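Local coordinates for Tb427.07.360- putative uncharacterized metacyclic invariant surface protein from Trypanosoma brucei (Trypanosoma brucei, PDB 5VTL), which is of unknown function but is an extended, almost wholly helical protein probably displayed on the surface of metacyclic-stage trypanosomes, at residues L144-A147 against V148-G151. Numbering follows the deposited sequence.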
ATOM      1  N   LEU A 144      10.887   6.610  -4.532  1.00  5.75           N
ATOM      2  CA  LEU A 144      11.906   5.822  -5.231  1.00  7.26           C
ATOM      3  C   LEU A 144      12.133   6.342  -6.651  1.00  5.79           C
ATOM      4  O   LEU A 144      13.254   6.333  -7.146  1.00  4.74           O
ATOM      5  CB  LEU A 144      11.540   4.332  -5.277  1.00  5.31           C
ATOM      6  CG  LEU A 144      11.442   3.593  -3.939  1.00  3.63           C
ATOM      7  CD1 LEU A 144      10.969   2.184  -4.187  1.00  6.40           C
ATOM      8  CD2 LEU A 144      12.749   3.580  -3.207  1.00  8.99           C
ATOM      9  N   LYS A 145      11.073   6.799  -7.300  1.00  5.25           N
ATOM     10  CA  LYS A 145      11.190   7.418  -8.612  1.00  5.35           C
ATOM     11  C   LYS A 145      12.043   8.677  -8.546  1.00  5.26           C
ATOM     12  O   LYS A 145      12.954   8.863  -9.334  1.00  7.49           O
ATOM     13  CB  LYS A 145       9.806   7.786  -9.164  1.00  9.48           C
ATOM     14  CG  LYS A 145       9.841   8.576 -10.471  1.00  6.64           C
ATOM     15  CD  LYS A 145       8.442   8.820 -11.027  1.00 12.27           C
ATOM     16  CE  LYS A 145       7.599   9.659 -10.111  1.00 17.03           C
ATOM     17  NZ  LYS A 145       6.332  10.083 -10.747  1.00 19.89           N
ATOM     18  N   LYS A 146      11.726   9.559  -7.607  1.00  4.99           N
ATOM     19  CA  LYS A 146      12.503  10.790  -7.464  1.00  3.73           C
ATOM     20  C   LYS A 146      13.971  10.512  -7.159  1.00  5.28           C
ATOM     21  O   LYS A 146      14.853  11.226  -7.611  1.00  5.88           O
ATOM     22  CB  LYS A 146      11.904  11.661  -6.356  1.00  4.72           C
ATOM     23  CG  LYS A 146      10.525  12.192  -6.674  1.00  9.93           C
ATOM     24  CD  LYS A 146      10.566  13.140  -7.889  1.00 14.09           C
ATOM     25  CE  LYS A 146       9.482  12.868  -8.888  1.00 17.56           C
ATOM     26  NZ  LYS A 146       9.437  13.982  -9.894  1.00 18.89           N
ATOM     27  N   ALA A 147      14.223   9.474  -6.376  1.00  4.34           N
ATOM     28  CA  ALA A 147      15.587   9.091  -6.023  1.00  5.59           C
ATOM     29  C   ALA A 147      16.412   8.740  -7.265  1.00  3.72           C
ATOM     30  O   ALA A 147      17.546   9.208  -7.447  1.00  5.23           O
ATOM     31  CB  ALA A 147      15.552   7.941  -5.046  1.00  7.93           C
ATOM     32  N   VAL A 148      15.826   7.928  -8.137  1.00  3.06           N
ATOM     33  CA  VAL A 148      16.505   7.547  -9.364  1.00  4.82           C
ATOM     34  C   VAL A 148      16.682   8.798 -10.220  1.00  4.20           C
ATOM     35  O   VAL A 148      17.748   9.038 -10.793  1.00  5.03           O
ATOM     36  CB  VAL A 148      15.696   6.462 -10.098  1.00  8.94           C
ATOM     37  CG1 VAL A 148      16.229   6.252 -11.510  1.00  9.71           C
ATOM     38  CG2 VAL A 148      15.715   5.148  -9.279  1.00  9.50           C
ATOM     39  N   GLU A 149      15.633   9.611 -10.296  1.00  5.66           N
ATOM     40  CA  GLU A 149      15.702  10.832 -11.107  1.00  5.93           C
ATOM     41  C   GLU A 149      16.832  11.744 -10.659  1.00  7.55           C
ATOM     42  O   GLU A 149      17.551  12.295 -11.492  1.00  4.17           O
ATOM     43  CB  GLU A 149      14.373  11.579 -11.097  1.00  5.80           C
ATOM     44  CG  GLU A 149      13.333  10.912 -11.956  1.00  5.40           C
ATOM     45  CD  GLU A 149      11.970  11.534 -11.825  1.00  9.38           C
ATOM     46  OE1 GLU A 149      11.796  12.479 -11.016  1.00 11.80           O
ATOM     47  OE2 GLU A 149      11.072  11.060 -12.535  1.00  9.02           O
ATOM     48  N   PHE A 150      17.006  11.900  -9.349  1.00  6.00           N
ATOM     49  CA  PHE A 150      18.022  12.820  -8.848  1.00  4.69           C
ATOM     50  C   PHE A 150      19.388  12.252  -9.130  1.00  5.28           C
ATOM     51  O   PHE A 150      20.321  12.981  -9.486  1.00  5.47           O
ATOM     52  CB  PHE A 150      17.858  13.061  -7.339  1.00  6.11           C
ATOM     53  CG  PHE A 150      16.784  14.048  -6.970  1.00  9.16           C
ATOM     54  CD1 PHE A 150      16.689  15.296  -7.588  1.00 11.94           C
ATOM     55  CD2 PHE A 150      15.873  13.734  -5.987  1.00  6.40           C
ATOM     56  CE1 PHE A 150      15.717  16.198  -7.212  1.00 10.59           C
ATOM     57  CE2 PHE A 150      14.893  14.645  -5.607  1.00  8.32           C
ATOM     58  CZ  PHE A 150      14.813  15.869  -6.214  1.00 10.14           C
ATOM     59  N   GLY A 151      19.529  10.930  -8.968  1.00  4.36           N
ATOM     60  CA  GLY A 151      20.795  10.302  -9.262  1.00  4.62           C
ATOM     61  C   GLY A 151      21.174  10.536 -10.717  1.00  4.40           C
ATOM     62  O   GLY A 151      22.309  10.841 -11.045  1.00  5.41           O
TER
HETATM   63  O   HOH W   1      13.864  14.135  -9.009  1.00 20.63           O
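Lys146 and Glu149, three residues apart on helix 141-154, form a salt bridge with Lys146 NZ 3.0 Å from Glu149 OE1; as a hydrogen bond it is weak. Bends at chi2 (-64°) and chi3 (134°) carry the lysine chain across to the carboxylate, with CE as well as NZ beside the same oxygen. Lys145 and Glu149 lie side by side, pointing the same way: Glu149 OE2 meets Lys145 CG at 3.5 Å, whereas Lys145 NZ, 5.2 Å from Glu149 OE2, is too far for a salt bridge. A water weakly bridges Lys146 O and Glu149 OE1 and sits over the centre of one face of the Phe150 ring. Lys146 O accepts the hydrogen bond of Phe150 N (2.8 Å) and lies 3.2 Å from Phe150 CD2, approaching the ring obliquely.

Glu149 is exposed and both lysines partly so; Phe150 lies between the sides, touching Ala9 and Leu12 of helix 4-58. Leu144, Ala147, Val148 and Gly151 are buried: Val148 CG2 fits 3.5 Å from Leu144 O, Val148 touches Thr164 and Met167 of helix 157-209, and Ala147 meets Leu12 and Phe13. Four i to i+4 backbone bonds, from Val148 through Gly151 N to Leu144 through Ala147 O, define an amphipathic alpha-helix packed against two long helices of an elongated helical bundle.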